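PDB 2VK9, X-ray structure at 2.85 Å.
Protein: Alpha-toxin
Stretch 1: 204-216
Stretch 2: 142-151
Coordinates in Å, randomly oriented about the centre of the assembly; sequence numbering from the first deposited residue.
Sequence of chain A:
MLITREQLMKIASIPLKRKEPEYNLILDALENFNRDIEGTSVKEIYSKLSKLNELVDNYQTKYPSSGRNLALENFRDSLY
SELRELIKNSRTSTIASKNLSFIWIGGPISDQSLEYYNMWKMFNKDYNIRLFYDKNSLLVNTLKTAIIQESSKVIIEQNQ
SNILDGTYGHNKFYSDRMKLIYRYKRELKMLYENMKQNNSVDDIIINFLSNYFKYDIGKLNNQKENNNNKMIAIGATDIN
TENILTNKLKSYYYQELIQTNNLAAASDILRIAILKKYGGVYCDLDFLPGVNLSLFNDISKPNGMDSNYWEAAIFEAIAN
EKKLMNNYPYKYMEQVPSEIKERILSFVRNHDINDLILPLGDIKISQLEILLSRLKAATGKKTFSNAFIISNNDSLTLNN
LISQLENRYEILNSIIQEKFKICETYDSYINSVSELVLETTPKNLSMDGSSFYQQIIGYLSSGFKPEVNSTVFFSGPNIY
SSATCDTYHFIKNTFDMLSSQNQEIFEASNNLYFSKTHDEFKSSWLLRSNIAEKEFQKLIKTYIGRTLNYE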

ATOM      1  N   ILE A 204       5.439 -12.964 -24.044  1.00 26.83           N
ATOM      2  CA  ILE A 204       4.756 -14.128 -23.487  1.00 25.90           C
ATOM      3  C   ILE A 204       3.244 -13.953 -23.552  1.00 25.62           C
ATOM      4  O   ILE A 204       2.510 -14.872 -23.911  1.00 25.64           O
ATOM      5  CB  ILE A 204       5.213 -14.396 -22.045  1.00 25.66           C
ATOM      6  CG1 ILE A 204       6.711 -14.719 -22.044  1.00 25.21           C
ATOM      7  CG2 ILE A 204       4.401 -15.521 -21.424  1.00 24.52           C
ATOM      8  CD1 ILE A 204       7.348 -14.765 -20.677  1.00 25.13           C
ATOM      9  N   ILE A 205       2.783 -12.761 -23.224  1.00 25.34           N
ATOM     10  CA  ILE A 205       1.374 -12.468 -23.330  1.00 25.29           C
ATOM     11  C   ILE A 205       0.918 -12.598 -24.781  1.00 25.77           C
ATOM     12  O   ILE A 205      -0.049 -13.312 -25.046  1.00 26.85           O
ATOM     13  CB  ILE A 205       1.017 -11.099 -22.732  1.00 25.02           C
ATOM     14  CG1 ILE A 205       1.269 -11.109 -21.219  1.00 23.74           C
ATOM     15  CG2 ILE A 205      -0.436 -10.759 -23.041  1.00 24.99           C
ATOM     16  CD1 ILE A 205       1.138  -9.758 -20.570  1.00 23.83           C
ATOM     17  N   ILE A 206       1.624 -11.960 -25.718  1.00 25.78           N
ATOM     18  CA  ILE A 206       1.268 -12.041 -27.146  1.00 25.42           C
ATOM     19  C   ILE A 206       1.165 -13.491 -27.594  1.00 25.66           C
ATOM     20  O   ILE A 206       0.274 -13.851 -28.346  1.00 25.52           O
ATOM     21  CB  ILE A 206       2.257 -11.252 -28.050  1.00 25.21           C
ATOM     22  CG1 ILE A 206       2.115  -9.757 -27.802  1.00 24.20           C
ATOM     23  CG2 ILE A 206       2.005 -11.526 -29.535  1.00 24.47           C
ATOM     24  CD1 ILE A 206       3.154  -8.925 -28.469  1.00 23.12           C
ATOM     25  N   ASN A 207       2.073 -14.321 -27.105  1.00 26.52           N
ATOM     26  CA  ASN A 207       2.046 -15.749 -27.403  1.00 27.67           C
ATOM     27  C   ASN A 207       0.771 -16.400 -26.865  1.00 28.38           C
ATOM     28  O   ASN A 207       0.079 -17.132 -27.582  1.00 28.61           O
ATOM     29  CB  ASN A 207       3.281 -16.429 -26.812  1.00 27.41           C
ATOM     30  CG  ASN A 207       3.648 -17.703 -27.536  1.00 27.63           C
ATOM     31  OD1 ASN A 207       2.932 -18.694 -27.458  1.00 28.50           O
ATOM     32  ND2 ASN A 207       4.786 -17.689 -28.232  1.00 27.16           N
ATOM     33  N   PHE A 208       0.464 -16.094 -25.608  1.00 28.95           N
ATOM     34  CA  PHE A 208      -0.663 -16.677 -24.904  1.00 29.66           C
ATOM     35  C   PHE A 208      -2.005 -16.280 -25.517  1.00 30.13           C
ATOM     36  O   PHE A 208      -2.867 -17.129 -25.727  1.00 30.18           O
ATOM     37  CB  PHE A 208      -0.604 -16.263 -23.436  1.00 29.72           C
ATOM     38  CG  PHE A 208      -1.753 -16.760 -22.618  1.00 30.07           C
ATOM     39  CD1 PHE A 208      -1.837 -18.107 -22.256  1.00 30.52           C
ATOM     40  CD2 PHE A 208      -2.740 -15.877 -22.182  1.00 30.16           C
ATOM     41  CE1 PHE A 208      -2.901 -18.577 -21.490  1.00 30.76           C
ATOM     42  CE2 PHE A 208      -3.807 -16.326 -21.416  1.00 29.99           C
ATOM     43  CZ  PHE A 208      -3.894 -17.683 -21.070  1.00 30.89           C
ATOM     44  N   LEU A 209      -2.172 -14.997 -25.815  1.00 30.52           N
ATOM     45  CA  LEU A 209      -3.434 -14.510 -26.342  1.00 31.09           C
ATOM     46  C   LEU A 209      -3.724 -14.961 -27.770  1.00 31.98           C
ATOM     47  O   LEU A 209      -4.882 -15.114 -28.130  1.00 32.30           O
ATOM     48  CB  LEU A 209      -3.529 -12.991 -26.232  1.00 30.67           C
ATOM     49  CG  LEU A 209      -3.584 -12.443 -24.809  1.00 30.32           C
ATOM     50  CD1 LEU A 209      -3.797 -10.946 -24.836  1.00 30.27           C
ATOM     51  CD2 LEU A 209      -4.667 -13.116 -23.984  1.00 29.58           C
ATOM     52  N   SER A 210      -2.693 -15.175 -28.580  1.00 33.13           N
ATOM     53  CA  SER A 210      -2.906 -15.627 -29.961  1.00 34.39           C
ATOM     54  C   SER A 210      -3.100 -17.140 -30.068  1.00 35.07           C
ATOM     55  O   SER A 210      -3.935 -17.603 -30.839  1.00 35.00           O
ATOM     56  CB  SER A 210      -1.752 -15.216 -30.857  1.00 34.31           C
ATOM     57  OG  SER A 210      -0.604 -15.981 -30.551  1.00 35.60           O
ATOM     58  N   ASN A 211      -2.321 -17.906 -29.310  1.00 36.17           N
ATOM     59  CA  ASN A 211      -2.463 -19.361 -29.329  1.00 37.52           C
ATOM     60  C   ASN A 211      -3.680 -19.897 -28.573  1.00 38.19           C
ATOM     61  O   ASN A 211      -4.243 -20.908 -28.971  1.00 38.59           O
ATOM     62  CB  ASN A 211      -1.180 -20.053 -28.862  1.00 37.57           C
ATOM     63  CG  ASN A 211      -0.021 -19.836 -29.821  1.00 38.50           C
ATOM     64  OD1 ASN A 211      -0.005 -20.366 -30.936  1.00 40.07           O
ATOM     65  ND2 ASN A 211       0.956 -19.053 -29.391  1.00 38.66           N
ATOM     66  N   TYR A 212      -4.094 -19.225 -27.502  1.00 39.02           N
ATOM     67  CA  TYR A 212      -5.213 -19.715 -26.690  1.00 39.55           C
ATOM     68  C   TYR A 212      -6.554 -19.072 -27.007  1.00 39.24           C
ATOM     69  O   TYR A 212      -7.573 -19.748 -26.970  1.00 39.33           O
ATOM     70  CB  TYR A 212      -4.900 -19.609 -25.196  1.00 40.59           C
ATOM     71  CG  TYR A 212      -4.048 -20.750 -24.683  1.00 41.97           C
ATOM     72  CD1 TYR A 212      -2.670 -20.789 -24.929  1.00 43.31           C
ATOM     73  CD2 TYR A 212      -4.620 -21.802 -23.962  1.00 43.50           C
ATOM     74  CE1 TYR A 212      -1.869 -21.852 -24.458  1.00 44.02           C
ATOM     75  CE2 TYR A 212      -3.837 -22.869 -23.489  1.00 44.24           C
ATOM     76  CZ  TYR A 212      -2.462 -22.886 -23.742  1.00 44.00           C
ATOM     77  OH  TYR A 212      -1.693 -23.931 -23.271  1.00 44.02           O
ATOM     78  N   PHE A 213      -6.566 -17.784 -27.331  1.00 38.84           N
ATOM     79  CA  PHE A 213      -7.826 -17.116 -27.660  1.00 38.51           C
ATOM     80  C   PHE A 213      -7.912 -16.586 -29.095  1.00 38.11           C
ATOM     81  O   PHE A 213      -8.864 -15.882 -29.444  1.00 38.25           O
ATOM     82  CB  PHE A 213      -8.118 -15.989 -26.667  1.00 38.81           C
ATOM     83  CG  PHE A 213      -8.098 -16.416 -25.224  1.00 39.56           C
ATOM     84  CD1 PHE A 213      -7.358 -15.695 -24.288  1.00 39.93           C
ATOM     85  CD2 PHE A 213      -8.818 -17.529 -24.795  1.00 39.93           C
ATOM     86  CE1 PHE A 213      -7.330 -16.073 -22.947  1.00 40.18           C
ATOM     87  CE2 PHE A 213      -8.797 -17.914 -23.456  1.00 40.25           C
ATOM     88  CZ  PHE A 213      -8.050 -17.183 -22.529  1.00 40.13           C
ATOM     89  N   LYS A 214      -6.927 -16.934 -29.918  1.00 37.49           N
ATOM     90  CA  LYS A 214      -6.836 -16.465 -31.316  1.00 37.22           C
ATOM     91  C   LYS A 214      -6.913 -14.935 -31.512  1.00 36.12           C
ATOM     92  O   LYS A 214      -7.484 -14.446 -32.491  1.00 36.38           O
ATOM     93  CB  LYS A 214      -7.832 -17.211 -32.223  1.00 37.10           C
ATOM     94  CG  LYS A 214      -7.473 -18.674 -32.458  1.00 37.96           C
ATOM     95  CD  LYS A 214      -8.334 -19.285 -33.566  1.00 38.78           C
ATOM     96  CE  LYS A 214      -8.172 -20.814 -33.646  1.00 40.76           C
ATOM     97  NZ  LYS A 214      -9.065 -21.417 -34.687  1.00 41.70           N
ATOM     98  N   TYR A 215      -6.322 -14.190 -30.584  1.00 34.88           N
ATOM     99  CA  TYR A 215      -6.172 -12.749 -30.717  1.00 33.65           C
ATOM    100  C   TYR A 215      -5.149 -12.427 -31.791  1.00 32.84           C
ATOM    101  O   TYR A 215      -4.177 -13.150 -31.952  1.00 32.72           O
ATOM    102  CB  TYR A 215      -5.707 -12.157 -29.397  1.00 33.84           C
ATOM    103  CG  TYR A 215      -6.803 -11.907 -28.403  1.00 33.55           C
ATOM    104  CD1 TYR A 215      -7.774 -12.866 -28.155  1.00 33.31           C
ATOM    105  CD2 TYR A 215      -6.851 -10.712 -27.687  1.00 33.76           C
ATOM    106  CE1 TYR A 215      -8.777 -12.644 -27.232  1.00 34.02           C
ATOM    107  CE2 TYR A 215      -7.851 -10.474 -26.761  1.00 34.28           C
ATOM    108  CZ  TYR A 215      -8.812 -11.450 -26.537  1.00 34.54           C
ATOM    109  OH  TYR A 215      -9.816 -11.231 -25.622  1.00 34.59           O
ATOM    110  N   ASP A 216      -5.373 -11.341 -32.520  1.00 32.16           N
ATOM    111  CA  ASP A 216      -4.508 -10.961 -33.635  1.00 31.75           C
ATOM    112  C   ASP A 216      -3.218 -10.308 -33.136  1.00 30.97           C
ATOM    113  O   ASP A 216      -3.263  -9.352 -32.360  1.00 31.06           O
ATOM    114  CB  ASP A 216      -5.261 -10.042 -34.607  1.00 31.98           C
ATOM    115  CG  ASP A 216      -4.344  -9.385 -35.639  1.00 33.99           C
ATOM    116  OD1 ASP A 216      -3.542 -10.099 -36.302  1.00 36.83           O
ATOM    117  OD2 ASP A 216      -4.432  -8.142 -35.792  1.00 35.20           O
TER
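Stretch 2 (142-151) TLKTAIIQES

Stretch 2 is helical throughout, part of a longer helix that runs on at both ends, and it lies alongside the helix of stretch 1 in nearly the same direction. The axes cross at 24° and approach to 11.1 Å, a spacing wide enough to be filled by side chains rather than backbone. I205 stands level with L143, their CA atoms 6.8 Å apart, and F213 with E150 at 7.8 Å.

L143 is the main bump at the early end. With chi1 t and chi2 p, it enters a hollow lined by I205, F208 and L209: its CD2 lies 3.8 Å from I205 CG1, while its CD1 reaches F208 CD2 at 3.7 Å and L209 CD2 at 3.9 Å. A branched leucine suits such a pocket: CD2 lies against I205, while L143 CD1 sits between F208 and L209 and also lies 4.2 Å from I205 CG2. One turn on, the shape reverses. A146 offers only a methyl, leaving room for L209, whose CD2 settles 3.7 Å from A146 CB; the other methyl, L209 CD1, meets T142 CG2 at 4.0 Å.

I147 points its CA-to-CB bond away from stretch 1, yet its side chain, m at both chi angles, brings CD1 back to the edges of two rings, 3.6 Å from F208 CE2 and 4.3 Å from F213 CE1.

At the far end E150 combines apolar and polar contacts. Its aliphatic CG lies over one face of the F213 ring, 3.6 Å from the centroid in a CH-pi contact, so the flat aromatic surface packs against a methylene while the carboxylate remains free to bond. K214, with positive phi, breaks the helical path, and the CA-to-CB bond of Y215, beyond it, points toward stretch 2. Y215 OH donates a hydrogen bond to E150 OE1 at 3.1 Å and also lies 3.8 Å from A146 CB, closing the apolar seam with a polar clasp.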

ATOM      1  N   THR A 142      -4.372  -5.535 -20.703  1.00 31.85           N
ATOM      2  CA  THR A 142      -5.073  -6.237 -21.785  1.00 32.05           C
ATOM      3  C   THR A 142      -5.213  -7.726 -21.474  1.00 32.52           C
ATOM      4  O   THR A 142      -6.263  -8.319 -21.735  1.00 33.29           O
ATOM      5  CB  THR A 142      -4.385  -6.019 -23.150  1.00 31.92           C
ATOM      6  OG1 THR A 142      -4.840  -4.784 -23.701  1.00 32.06           O
ATOM      7  CG2 THR A 142      -4.713  -7.134 -24.142  1.00 31.40           C
ATOM      8  N   LEU A 143      -4.163  -8.318 -20.908  1.00 32.62           N
ATOM      9  CA  LEU A 143      -4.193  -9.722 -20.512  1.00 32.70           C
ATOM     10  C   LEU A 143      -5.254  -9.999 -19.449  1.00 32.89           C
ATOM     11  O   LEU A 143      -6.000 -10.963 -19.578  1.00 33.13           O
ATOM     12  CB  LEU A 143      -2.818 -10.205 -20.027  1.00 32.49           C
ATOM     13  CG  LEU A 143      -2.799 -11.595 -19.380  1.00 32.35           C
ATOM     14  CD1 LEU A 143      -3.109 -12.681 -20.391  1.00 31.34           C
ATOM     15  CD2 LEU A 143      -1.475 -11.872 -18.685  1.00 32.68           C
ATOM     16  N   LYS A 144      -5.315  -9.170 -18.406  1.00 33.03           N
ATOM     17  CA  LYS A 144      -6.311  -9.359 -17.340  1.00 33.28           C
ATOM     18  C   LYS A 144      -7.740  -9.295 -17.880  1.00 33.51           C
ATOM     19  O   LYS A 144      -8.561 -10.163 -17.577  1.00 33.30           O
ATOM     20  CB  LYS A 144      -6.139  -8.337 -16.211  1.00 33.22           C
ATOM     21  CG  LYS A 144      -6.980  -8.662 -14.990  1.00 32.98           C
ATOM     22  CD  LYS A 144      -6.990  -7.536 -14.011  1.00 34.03           C
ATOM     23  CE  LYS A 144      -7.937  -7.832 -12.868  1.00 34.93           C
ATOM     24  NZ  LYS A 144      -8.184  -6.599 -12.077  1.00 35.84           N
ATOM     25  N   THR A 145      -8.018  -8.258 -18.671  1.00 33.78           N
ATOM     26  CA  THR A 145      -9.289  -8.116 -19.358  1.00 33.91           C
ATOM     27  C   THR A 145      -9.592  -9.387 -20.152  1.00 34.51           C
ATOM     28  O   THR A 145     -10.669  -9.965 -20.017  1.00 34.82           O
ATOM     29  CB  THR A 145      -9.300  -6.878 -20.285  1.00 33.73           C
ATOM     30  OG1 THR A 145      -9.176  -5.691 -19.498  1.00 32.67           O
ATOM     31  CG2 THR A 145     -10.599  -6.810 -21.100  1.00 33.19           C
ATOM     32  N   ALA A 146      -8.633  -9.832 -20.956  1.00 34.99           N
ATOM     33  CA  ALA A 146      -8.838 -11.015 -21.773  1.00 35.64           C
ATOM     34  C   ALA A 146      -9.252 -12.200 -20.903  1.00 36.13           C
ATOM     35  O   ALA A 146     -10.250 -12.851 -21.194  1.00 36.17           O
ATOM     36  CB  ALA A 146      -7.592 -11.334 -22.588  1.00 35.64           C
ATOM     37  N   ILE A 147      -8.505 -12.446 -19.823  1.00 36.79           N
ATOM     38  CA  ILE A 147      -8.782 -13.565 -18.923  1.00 37.48           C
ATOM     39  C   ILE A 147     -10.218 -13.512 -18.439  1.00 38.28           C
ATOM     40  O   ILE A 147     -10.921 -14.515 -18.509  1.00 38.46           O
ATOM     41  CB  ILE A 147      -7.843 -13.591 -17.699  1.00 37.39           C
ATOM     42  CG1 ILE A 147      -6.390 -13.830 -18.120  1.00 37.37           C
ATOM     43  CG2 ILE A 147      -8.286 -14.656 -16.692  1.00 36.76           C
ATOM     44  CD1 ILE A 147      -6.194 -15.069 -18.961  1.00 38.45           C
ATOM     45  N   ILE A 148     -10.645 -12.337 -17.971  1.00 39.18           N
ATOM     46  CA  ILE A 148     -11.999 -12.146 -17.454  1.00 39.96           C
ATOM     47  C   ILE A 148     -13.037 -12.309 -18.554  1.00 40.87           C
ATOM     48  O   ILE A 148     -13.872 -13.205 -18.467  1.00 41.16           O
ATOM     49  CB  ILE A 148     -12.174 -10.789 -16.732  1.00 39.67           C
ATOM     50  CG1 ILE A 148     -11.419 -10.796 -15.408  1.00 39.22           C
ATOM     51  CG2 ILE A 148     -13.645 -10.498 -16.464  1.00 39.27           C
ATOM     52  CD1 ILE A 148     -11.290  -9.422 -14.779  1.00 39.56           C
ATOM     53  N   GLN A 149     -12.961 -11.466 -19.584  1.00 42.01           N
ATOM     54  CA  GLN A 149     -13.933 -11.450 -20.677  1.00 43.35           C
ATOM     55  C   GLN A 149     -14.045 -12.771 -21.426  1.00 44.11           C
ATOM     56  O   GLN A 149     -15.129 -13.162 -21.834  1.00 44.41           O
ATOM     57  CB  GLN A 149     -13.610 -10.338 -21.673  1.00 43.38           C
ATOM     58  CG  GLN A 149     -13.840  -8.927 -21.142  1.00 45.43           C
ATOM     59  CD  GLN A 149     -15.296  -8.645 -20.759  1.00 48.51           C
ATOM     60  OE1 GLN A 149     -16.243  -9.132 -21.401  1.00 50.02           O
ATOM     61  NE2 GLN A 149     -15.482  -7.845 -19.709  1.00 48.82           N
ATOM     62  N   GLU A 150     -12.932 -13.462 -21.606  1.00 45.15           N
ATOM     63  CA  GLU A 150     -12.948 -14.700 -22.365  1.00 46.34           C
ATOM     64  C   GLU A 150     -13.544 -15.868 -21.570  1.00 47.06           C
ATOM     65  O   GLU A 150     -14.136 -16.780 -22.152  1.00 47.41           O
ATOM     66  CB  GLU A 150     -11.540 -15.034 -22.864  1.00 46.24           C
ATOM     67  CG  GLU A 150     -11.507 -15.674 -24.235  1.00 47.11           C
ATOM     68  CD  GLU A 150     -12.045 -14.768 -25.341  1.00 48.26           C
ATOM     69  OE1 GLU A 150     -11.859 -13.531 -25.266  1.00 47.42           O
ATOM     70  OE2 GLU A 150     -12.649 -15.305 -26.298  1.00 49.72           O
ATOM     71  N   SER A 151     -13.382 -15.835 -20.250  1.00 47.92           N
ATOM     72  CA  SER A 151     -13.870 -16.891 -19.364  1.00 48.72           C
ATOM     73  C   SER A 151     -15.336 -16.662 -19.045  1.00 49.42           C
ATOM     74  O   SER A 151     -16.096 -17.612 -18.876  1.00 49.57           O
ATOM     75  CB  SER A 151     -13.076 -16.907 -18.064  1.00 48.53           C
ATOM     76  OG  SER A 151     -13.137 -15.636 -17.432  1.00 48.77           O
TER